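Local coordinates for protein glutamate--tRNA ligase, cytoplasmic (PDB 2HRA) that catalyses the ATP-dependent attachment of glutamate to tRNA(Glu), represented here by its N-terminal GST-like domain, which joins the tRNA-aminoacylation cofactor Arc1p, at residues T169-E172 and I176-E179; A35-A40 and G178-F183; A137-C142 and S165-L170. One frame throughout, in Å; residues are numbered along the deposited sequence.

Contact 1. Residues T169-E172 and I176-E179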
loop_
_atom_site.group_PDB
_atom_site.type_symbol
_atom_site.label_atom_id
_atom_site.label_comp_id
_atom_site.label_asym_id
_atom_site.label_seq_id
_atom_site.Cartn_x
_atom_site.Cartn_y
_atom_site.Cartn_z
ATOM N N THR A 169 12.371 -4.663 -3.102
ATOM C CA THR A 169 13.552 -3.871 -2.748
ATOM C C THR A 169 13.684 -2.594 -3.583
ATOM O O THR A 169 14.025 -1.533 -3.040
ATOM C CB THR A 169 14.789 -4.726 -2.898
ATOM O OG1 THR A 169 14.611 -5.873 -2.060
ATOM C CG2 THR A 169 16.069 -3.978 -2.491
ATOM N N LEU A 170 13.394 -2.682 -4.873
ATOM C CA LEU A 170 13.433 -1.503 -5.725
ATOM C C LEU A 170 12.517 -0.444 -5.132
ATOM O O LEU A 170 12.955 0.667 -4.798
ATOM C CB LEU A 170 12.985 -1.834 -7.152
ATOM C CG LEU A 170 12.994 -0.638 -8.110
ATOM C CD1 LEU A 170 14.393 0.023 -8.210
ATOM C CD2 LEU A 170 12.492 -1.135 -9.447
ATOM N N LEU A 171 11.246 -0.808 -4.975
ATOM C CA LEU A 171 10.248 0.117 -4.450
ATOM C C LEU A 171 10.558 0.580 -3.016
ATOM O O LEU A 171 10.350 1.746 -2.692
ATOM C CB LEU A 171 8.832 -0.482 -4.551
ATOM C CG LEU A 171 8.309 -0.548 -5.993
ATOM C CD1 LEU A 171 7.049 -1.387 -6.089
ATOM C CD2 LEU A 171 8.062 0.864 -6.577
ATOM N N GLU A 172 11.094 -0.310 -2.187
ATOM C CA GLU A 172 11.468 0.047 -0.821
ATOM C C GLU A 172 12.531 1.174 -0.767
ATOM O O GLU A 172 12.488 2.007 0.131
ATOM C CB GLU A 172 11.949 -1.191 -0.064
ATOM C CG GLU A 172 12.255 -0.983 1.408
ATOM C CD GLU A 172 12.826 -2.232 2.040
ATOM O OE1 GLU A 172 12.269 -2.689 3.052
ATOM O OE2 GLU A 172 13.834 -2.771 1.516
ATOM N N ILE A 176 8.889 7.232 -0.733
ATOM C CA ILE A 176 7.434 7.257 -0.829
ATOM C C ILE A 176 6.846 5.956 -0.308
ATOM O O ILE A 176 5.812 5.992 0.360
ATOM C CB ILE A 176 6.934 7.547 -2.264
ATOM C CG1 ILE A 176 6.988 9.055 -2.531
ATOM C CG2 ILE A 176 5.502 7.035 -2.454
ATOM C CD1 ILE A 176 7.070 9.477 -4.000
ATOM N N PHE A 177 7.512 4.836 -0.615
ATOM C CA PHE A 177 7.104 3.485 -0.138
ATOM C C PHE A 177 7.842 3.130 1.142
ATOM O O PHE A 177 7.243 2.826 2.151
ATOM C CB PHE A 177 7.477 2.404 -1.150
ATOM C CG PHE A 177 6.649 2.419 -2.395
ATOM C CD1 PHE A 177 6.758 3.466 -3.304
ATOM C CD2 PHE A 177 5.780 1.390 -2.661
ATOM C CE1 PHE A 177 5.994 3.486 -4.452
ATOM C CE2 PHE A 177 5.007 1.385 -3.809
ATOM C CZ PHE A 177 5.110 2.438 -4.703
ATOM N N GLY A 178 9.163 3.149 1.062
ATOM C CA GLY A 178 10.009 2.595 2.114
ATOM C C GLY A 178 10.070 3.357 3.435
ATOM O O GLY A 178 10.519 2.786 4.437
ATOM N N GLU A 179 9.678 4.637 3.443
ATOM C CA GLU A 179 9.593 5.399 4.703
ATOM C C GLU A 179 8.143 5.571 5.203
ATOM O O GLU A 179 7.910 6.273 6.194
ATOM C CB GLU A 179 10.269 6.770 4.559
ATOM C CG GLU A 179 11.741 6.661 4.246
ATOM C CD GLU A 179 12.425 8.000 4.146
ATOM O OE1 GLU A 179 11.758 9.049 4.230
ATOM O OE2 GLU A 179 13.650 7.994 3.967
#
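One face of the Phe177 ring is covered by Leu171, whose CD2 methyl lies 4.0 Å from the ring centroid and 19° off the ring normal, a CH-pi contact displaced toward the rim. Between the two side chains the approach is nearest at the far end of the ring, where Leu171 CD2 stands 3.8 Å from Phe177 CZ. The aromatic surroundings continue with Trp143 and Tyr135, each packed edge-to-face with Phe177. At the root of the side chain, Phe177 CB sits 3.3 Å from the carbonyl oxygen O of Leu171. Phe177 holds CG beside its backbone N, with chi1 at -71°, and this sets the ring beneath the leucine branches, the two side chains meeting at a slant. The contact lies at a turn between two successive helices in the helical half of the GST-like fold: helix 162-172 ends, three residues intervene, and 176-179 comes back past its last turn. Residues 169-172 belong to a region that interacts with Arc1p. Substituting an alanine for Phe177 would probably open a gap beneath Leu171 CD2 and leave Trp143 and Tyr135 without their shared aromatic partner. On the more solvent-accessible side, backbone meets backbone. Gly178 CA makes a CA-H...O contact of 3.2 Å with Glu172 O, an approach permitted by the missing CB, while the CB of Glu172 points away from 176-179.

Contact 2. Residues A35-A40 and G178-F183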
loop_
_atom_site.group_PDB
_atom_site.type_symbol
_atom_site.label_atom_id
_atom_site.label_comp_id
_atom_site.label_asym_id
_atom_site.label_seq_id
_atom_site.Cartn_x
_atom_site.Cartn_y
_atom_site.Cartn_z
ATOM N N ALA A 35 -1.125 0.514 1.571
ATOM C CA ALA A 35 -1.385 0.812 0.175
ATOM C C ALA A 35 -2.020 2.188 0.012
ATOM O O ALA A 35 -1.640 2.961 -0.863
ATOM C CB ALA A 35 -2.269 -0.239 -0.430
ATOM N N GLU A 36 -2.989 2.452 0.888
ATOM C CA GLU A 36 -3.764 3.670 0.951
ATOM C C GLU A 36 -2.863 4.805 1.316
ATOM O O GLU A 36 -2.901 5.849 0.672
ATOM C CB GLU A 36 -4.887 3.547 1.994
ATOM C CG GLU A 36 -6.029 2.585 1.604
ATOM C CD GLU A 36 -5.727 1.075 1.912
ATOM O OE1 GLU A 36 -4.620 0.733 2.343
ATOM O OE2 GLU A 36 -6.630 0.228 1.727
ATOM N N LEU A 37 -2.043 4.617 2.340
ATOM C CA LEU A 37 -1.092 5.644 2.734
ATOM C C LEU A 37 -0.098 5.978 1.623
ATOM O O LEU A 37 0.214 7.152 1.422
ATOM C CB LEU A 37 -0.348 5.260 4.015
ATOM C CG LEU A 37 0.792 6.168 4.519
ATOM C CD1 LEU A 37 0.337 7.523 5.038
ATOM C CD2 LEU A 37 1.528 5.411 5.625
ATOM N N ILE A 38 0.418 4.966 0.920
ATOM C CA ILE A 38 1.426 5.209 -0.127
ATOM C C ILE A 38 0.766 5.953 -1.314
ATOM O O ILE A 38 1.307 6.932 -1.874
ATOM C CB ILE A 38 2.157 3.850 -0.526
ATOM C CG1 ILE A 38 3.013 3.338 0.637
ATOM C CG2 ILE A 38 3.110 4.029 -1.693
ATOM C CD1 ILE A 38 3.538 1.905 0.466
ATOM N N ALA A 39 -0.450 5.544 -1.646
ATOM C CA ALA A 39 -1.235 6.219 -2.680
ATOM C C ALA A 39 -1.311 7.724 -2.431
ATOM O O ALA A 39 -1.184 8.526 -3.367
ATOM C CB ALA A 39 -2.635 5.608 -2.761
ATOM N N ALA A 40 -1.588 8.083 -1.169
ATOM C CA ALA A 40 -1.720 9.463 -0.723
ATOM C C ALA A 40 -0.383 10.152 -0.777
ATOM O O ALA A 40 -0.299 11.287 -1.164
ATOM C CB ALA A 40 -2.296 9.519 0.708
ATOM N N GLY A 178 9.163 3.149 1.062
ATOM C CA GLY A 178 10.009 2.595 2.114
ATOM C C GLY A 178 10.070 3.357 3.435
ATOM O O GLY A 178 10.519 2.786 4.437
ATOM N N GLU A 179 9.678 4.637 3.443
ATOM C CA GLU A 179 9.593 5.399 4.703
ATOM C C GLU A 179 8.143 5.571 5.203
ATOM O O GLU A 179 7.910 6.273 6.194
ATOM C CB GLU A 179 10.269 6.770 4.559
ATOM C CG GLU A 179 11.741 6.661 4.246
ATOM C CD GLU A 179 12.425 8.000 4.146
ATOM O OE1 GLU A 179 11.758 9.049 4.230
ATOM O OE2 GLU A 179 13.650 7.994 3.967
ATOM N N ALA A 180 7.172 4.925 4.551
ATOM C CA ALA A 180 5.781 5.069 4.962
ATOM C C ALA A 180 5.577 4.516 6.378
ATOM O O ALA A 180 4.886 5.123 7.194
ATOM C CB ALA A 180 4.833 4.394 3.962
ATOM N N HIS A 181 6.186 3.379 6.667
ATOM C CA HIS A 181 6.143 2.821 8.018
ATOM C C HIS A 181 6.724 3.789 9.057
ATOM O O HIS A 181 6.065 4.109 10.039
ATOM C CB HIS A 181 6.870 1.482 8.092
ATOM C CG HIS A 181 7.213 1.082 9.489
ATOM N ND1 HIS A 181 6.292 0.528 10.348
ATOM C CD2 HIS A 181 8.361 1.206 10.194
ATOM C CE1 HIS A 181 6.866 0.304 11.519
ATOM N NE2 HIS A 181 8.121 0.711 11.453
ATOM N N ASP A 182 7.959 4.237 8.851
ATOM C CA ASP A 182 8.578 5.250 9.731
ATOM C C ASP A 182 7.741 6.531 9.866
ATOM O O ASP A 182 7.599 7.059 10.962
ATOM C CB ASP A 182 9.983 5.610 9.244
ATOM C CG ASP A 182 10.989 4.493 9.486
ATOM O OD1 ASP A 182 12.150 4.643 9.036
ATOM O OD2 ASP A 182 10.624 3.486 10.142
ATOM N N PHE A 183 7.178 7.012 8.759
ATOM C CA PHE A 183 6.262 8.139 8.814
ATOM C C PHE A 183 5.091 7.861 9.735
ATOM O O PHE A 183 4.707 8.686 10.554
ATOM C CB PHE A 183 5.694 8.488 7.440
ATOM C CG PHE A 183 4.522 9.435 7.518
ATOM C CD1 PHE A 183 4.728 10.800 7.698
ATOM C CD2 PHE A 183 3.227 8.962 7.484
ATOM C CE1 PHE A 183 3.654 11.664 7.811
ATOM C CE2 PHE A 183 2.148 9.841 7.599
ATOM C CZ PHE A 183 2.365 11.179 7.755
#
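Leu37 and Ile38, neighbours on helix 34-46, both lean on the methyl group of Ala180 in the first turn of helix 180-195. Leu37 CD2 comes within 3.8 Å of Ala180 CB, and Ile38 CG1 meets the same CB at 3.9 Å, so the small alanine side chain is touched by two different branched residues. Leu37 CD2 also rests 3.7 Å from Ala180 O, against the backbone as well as the methyl. This is the close-packed part of the contact: all three residues are buried, and the alanine lets the two helices come together with the CA atoms of Ile38 and Ala180 6.7 Å apart. Ile38 places CG1 beside its backbone N (chi1 -68°), which sends that branch toward Ala180 while CG2 packs on Val140 of helix 137-148; Trp143 of that helix also touches the side chain.

Packing is sparser one turn further on. There the other methyl of the Leu37 fork, CD1, reaches Phe183 CE2 at 3.9 Å, approaching the ring obliquely. Phe183 is partly exposed, and Arg41 from the next turn of helix 34-46 packs on both Phe183 and Ala180. Glu179, at the N-cap position of helix 180-195, is exposed and lies against Arg41; its carbonyl O accepts Phe183 N at 2.8 Å in the opening turn. No hydrogen bond spans the two segments, which meet by apolar packing alone. Helix 34-46 is the crossover helix of the beta-alpha-beta unit that joins the parallel strands 21-26 and 51-56, and its packing against the C-terminal helix is part of the interface between the thioredoxin-like and all-helical halves of a GST fold.

Contact 3. Residues A137-C142 and S165-L170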
loop_
_atom_site.group_PDB
_atom_site.type_symbol
_atom_site.label_atom_id
_atom_site.label_comp_id
_atom_site.label_asym_id
_atom_site.label_seq_id
_atom_site.Cartn_x
_atom_site.Cartn_y
_atom_site.Cartn_z
ATOM N N ALA A 137 -0.703 1.909 -9.898
ATOM C CA ALA A 137 -1.535 1.568 -8.758
ATOM C C ALA A 137 -1.444 0.102 -8.450
ATOM O O ALA A 137 -1.614 -0.308 -7.294
ATOM C CB ALA A 137 -3.037 1.985 -9.030
ATOM N N ALA A 138 -1.216 -0.719 -9.467
ATOM C CA ALA A 138 -1.051 -2.148 -9.230
ATOM C C ALA A 138 0.127 -2.398 -8.254
ATOM O O ALA A 138 0.041 -3.203 -7.319
ATOM C CB ALA A 138 -0.843 -2.886 -10.584
ATOM N N ASP A 139 1.245 -1.726 -8.512
ATOM C CA ASP A 139 2.436 -1.865 -7.700
ATOM C C ASP A 139 2.178 -1.349 -6.286
ATOM O O ASP A 139 2.647 -1.928 -5.314
ATOM C CB ASP A 139 3.607 -1.091 -8.335
ATOM C CG ASP A 139 3.964 -1.609 -9.702
ATOM O OD1 ASP A 139 3.554 -0.958 -10.702
ATOM O OD2 ASP A 139 4.614 -2.678 -9.786
ATOM N N VAL A 140 1.422 -0.260 -6.169
ATOM C CA VAL A 140 1.194 0.367 -4.863
ATOM C C VAL A 140 0.386 -0.556 -3.983
ATOM O O VAL A 140 0.704 -0.773 -2.813
ATOM C CB VAL A 140 0.497 1.742 -5.043
ATOM C CG1 VAL A 140 0.109 2.345 -3.732
ATOM C CG2 VAL A 140 1.405 2.698 -5.829
ATOM N N ALA A 141 -0.645 -1.135 -4.561
ATOM C CA ALA A 141 -1.502 -2.033 -3.829
ATOM C C ALA A 141 -0.766 -3.296 -3.420
ATOM O O ALA A 141 -0.913 -3.747 -2.273
ATOM C CB ALA A 141 -2.759 -2.357 -4.653
ATOM N N CYS A 142 0.032 -3.880 -4.330
ATOM C CA CYS A 142 0.733 -5.118 -4.003
ATOM C C CYS A 142 1.866 -4.873 -3.032
ATOM O O CYS A 142 2.103 -5.695 -2.135
ATOM C CB CYS A 142 1.206 -5.859 -5.261
ATOM S SG CYS A 142 -0.143 -6.494 -6.294
ATOM N N SER A 165 11.196 -10.326 -4.835
ATOM C CA SER A 165 12.215 -9.781 -3.948
ATOM C C SER A 165 12.836 -8.503 -4.515
ATOM O O SER A 165 12.951 -7.489 -3.827
ATOM C CB SER A 165 13.300 -10.833 -3.732
ATOM O OG SER A 165 14.203 -10.392 -2.757
ATOM N N ARG A 166 13.230 -8.566 -5.774
ATOM C CA ARG A 166 13.934 -7.459 -6.408
ATOM C C ARG A 166 13.004 -6.277 -6.653
ATOM O O ARG A 166 13.366 -5.122 -6.405
ATOM C CB ARG A 166 14.577 -7.947 -7.693
ATOM C CG ARG A 166 15.768 -8.860 -7.424
ATOM C CD ARG A 166 16.353 -9.451 -8.678
ATOM N NE ARG A 166 17.524 -10.281 -8.376
ATOM C CZ ARG A 166 17.931 -11.328 -9.097
ATOM N NH1 ARG A 166 17.265 -11.700 -10.178
ATOM N NH2 ARG A 166 19.008 -12.010 -8.729
ATOM N N TRP A 167 11.785 -6.566 -7.080
ATOM C CA TRP A 167 10.752 -5.528 -7.214
ATOM C C TRP A 167 10.418 -4.845 -5.873
ATOM O O TRP A 167 10.226 -3.641 -5.844
ATOM C CB TRP A 167 9.510 -6.142 -7.855
ATOM C CG TRP A 167 8.224 -5.413 -7.720
ATOM C CD1 TRP A 167 7.701 -4.511 -8.587
ATOM C CD2 TRP A 167 7.242 -5.597 -6.685
ATOM N NE1 TRP A 167 6.457 -4.115 -8.153
ATOM C CE2 TRP A 167 6.160 -4.757 -6.984
ATOM C CE3 TRP A 167 7.162 -6.425 -5.558
ATOM C CZ2 TRP A 167 5.018 -4.677 -6.177
ATOM C CZ3 TRP A 167 6.012 -6.344 -4.738
ATOM C CH2 TRP A 167 4.977 -5.478 -5.046
ATOM N N TYR A 168 10.311 -5.623 -4.798
ATOM C CA TYR A 168 9.991 -5.101 -3.466
ATOM C C TYR A 168 11.138 -4.199 -2.958
ATOM O O TYR A 168 10.907 -3.084 -2.478
ATOM C CB TYR A 168 9.673 -6.240 -2.478
ATOM C CG TYR A 168 9.198 -5.753 -1.114
ATOM C CD1 TYR A 168 7.853 -5.682 -0.814
ATOM C CD2 TYR A 168 10.107 -5.357 -0.126
ATOM C CE1 TYR A 168 7.415 -5.192 0.423
ATOM C CE2 TYR A 168 9.682 -4.882 1.103
ATOM C CZ TYR A 168 8.324 -4.798 1.365
ATOM O OH TYR A 168 7.864 -4.325 2.574
ATOM N N THR A 169 12.371 -4.663 -3.102
ATOM C CA THR A 169 13.552 -3.871 -2.748
ATOM C C THR A 169 13.684 -2.594 -3.583
ATOM O O THR A 169 14.025 -1.533 -3.040
ATOM C CB THR A 169 14.789 -4.726 -2.898
ATOM O OG1 THR A 169 14.611 -5.873 -2.060
ATOM C CG2 THR A 169 16.069 -3.978 -2.491
ATOM N N LEU A 170 13.394 -2.682 -4.873
ATOM C CA LEU A 170 13.433 -1.503 -5.725
ATOM C C LEU A 170 12.517 -0.444 -5.132
ATOM O O LEU A 170 12.955 0.667 -4.798
ATOM C CB LEU A 170 12.985 -1.834 -7.152
ATOM C CG LEU A 170 12.994 -0.638 -8.110
ATOM C CD1 LEU A 170 14.393 0.023 -8.210
ATOM C CD2 LEU A 170 12.492 -1.135 -9.447
#
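At the start of helix 137-148, the central helix of the helical half in this GST-like domain, Asp139 receives the indole of Trp167 from helix 162-172. Trp167 NE1 donates to Asp139 OD2 over 2.9 Å, nearly straight at 163°. The oxygen is met on its anti side; OD2 lies near the indole plane at its edge, while the carboxylate plane is turned 41° from that of the ring. The same buried carboxylate is bound at two further points: OD2 also accepts Ile129 N, and OD1 accepts Ser136 N. With three N-H donors around it, its rotation is fixed, and its negative charge would probably be stabilised. The bond to Ser136, together with that from Ala138 N to Ser136 OG, is consistent with the N-capping box known from the equivalent helix of GST folds.

Trp167 and Ile129 each lie in one of the two chain regions that interact with Arc1p, so a single aspartate ties both to the central helix. The indole gets there with CG anti to its own N (chi1 162°), projecting the ring edge-on toward the helix. Its six-membered end abuts the next turn: Trp167 CH2 is 3.8 Å from Cys142 CB and equally far from Cys142 C, which lies at the ring edge, while Trp167 CZ2 passes 3.7 Å from Asp139 O. A second link between the helices follows at Tyr168, whose ring stacks with Trp143 and whose backbone carbonyl O accepts Trp143 NE1. On the far side of helix 162-172, Ser165 O accepts both Thr169 N and, at 2.9 Å, Thr169 OG1, the two donors arriving from opposite faces of the carbonyl.

Contacts 1 and 3 lie in the helical half, and contact 2 joins it to the thioredoxin-like half; along the chain contact 3 is nested inside the loop that contact 2 closes. Contacts 1 and 3 share Thr169 and Leu170, with centres about 8 Å apart, and meet where Phe177 CZ touches Val140 CG2 at 3.9 Å. Contacts 1 and 2 are about 9 Å apart between centres and share Gly178 and Glu179; Ile38 CG2 packs against Phe177 CD2 at 3.9 Å. The centres of contacts 2 and 3 are about 13 Å apart, yet Val140 CG1 reaches Ala35 O at 3.4 Å. Val140, on the 137-142 segment of contact 3, thus touches both other contacts.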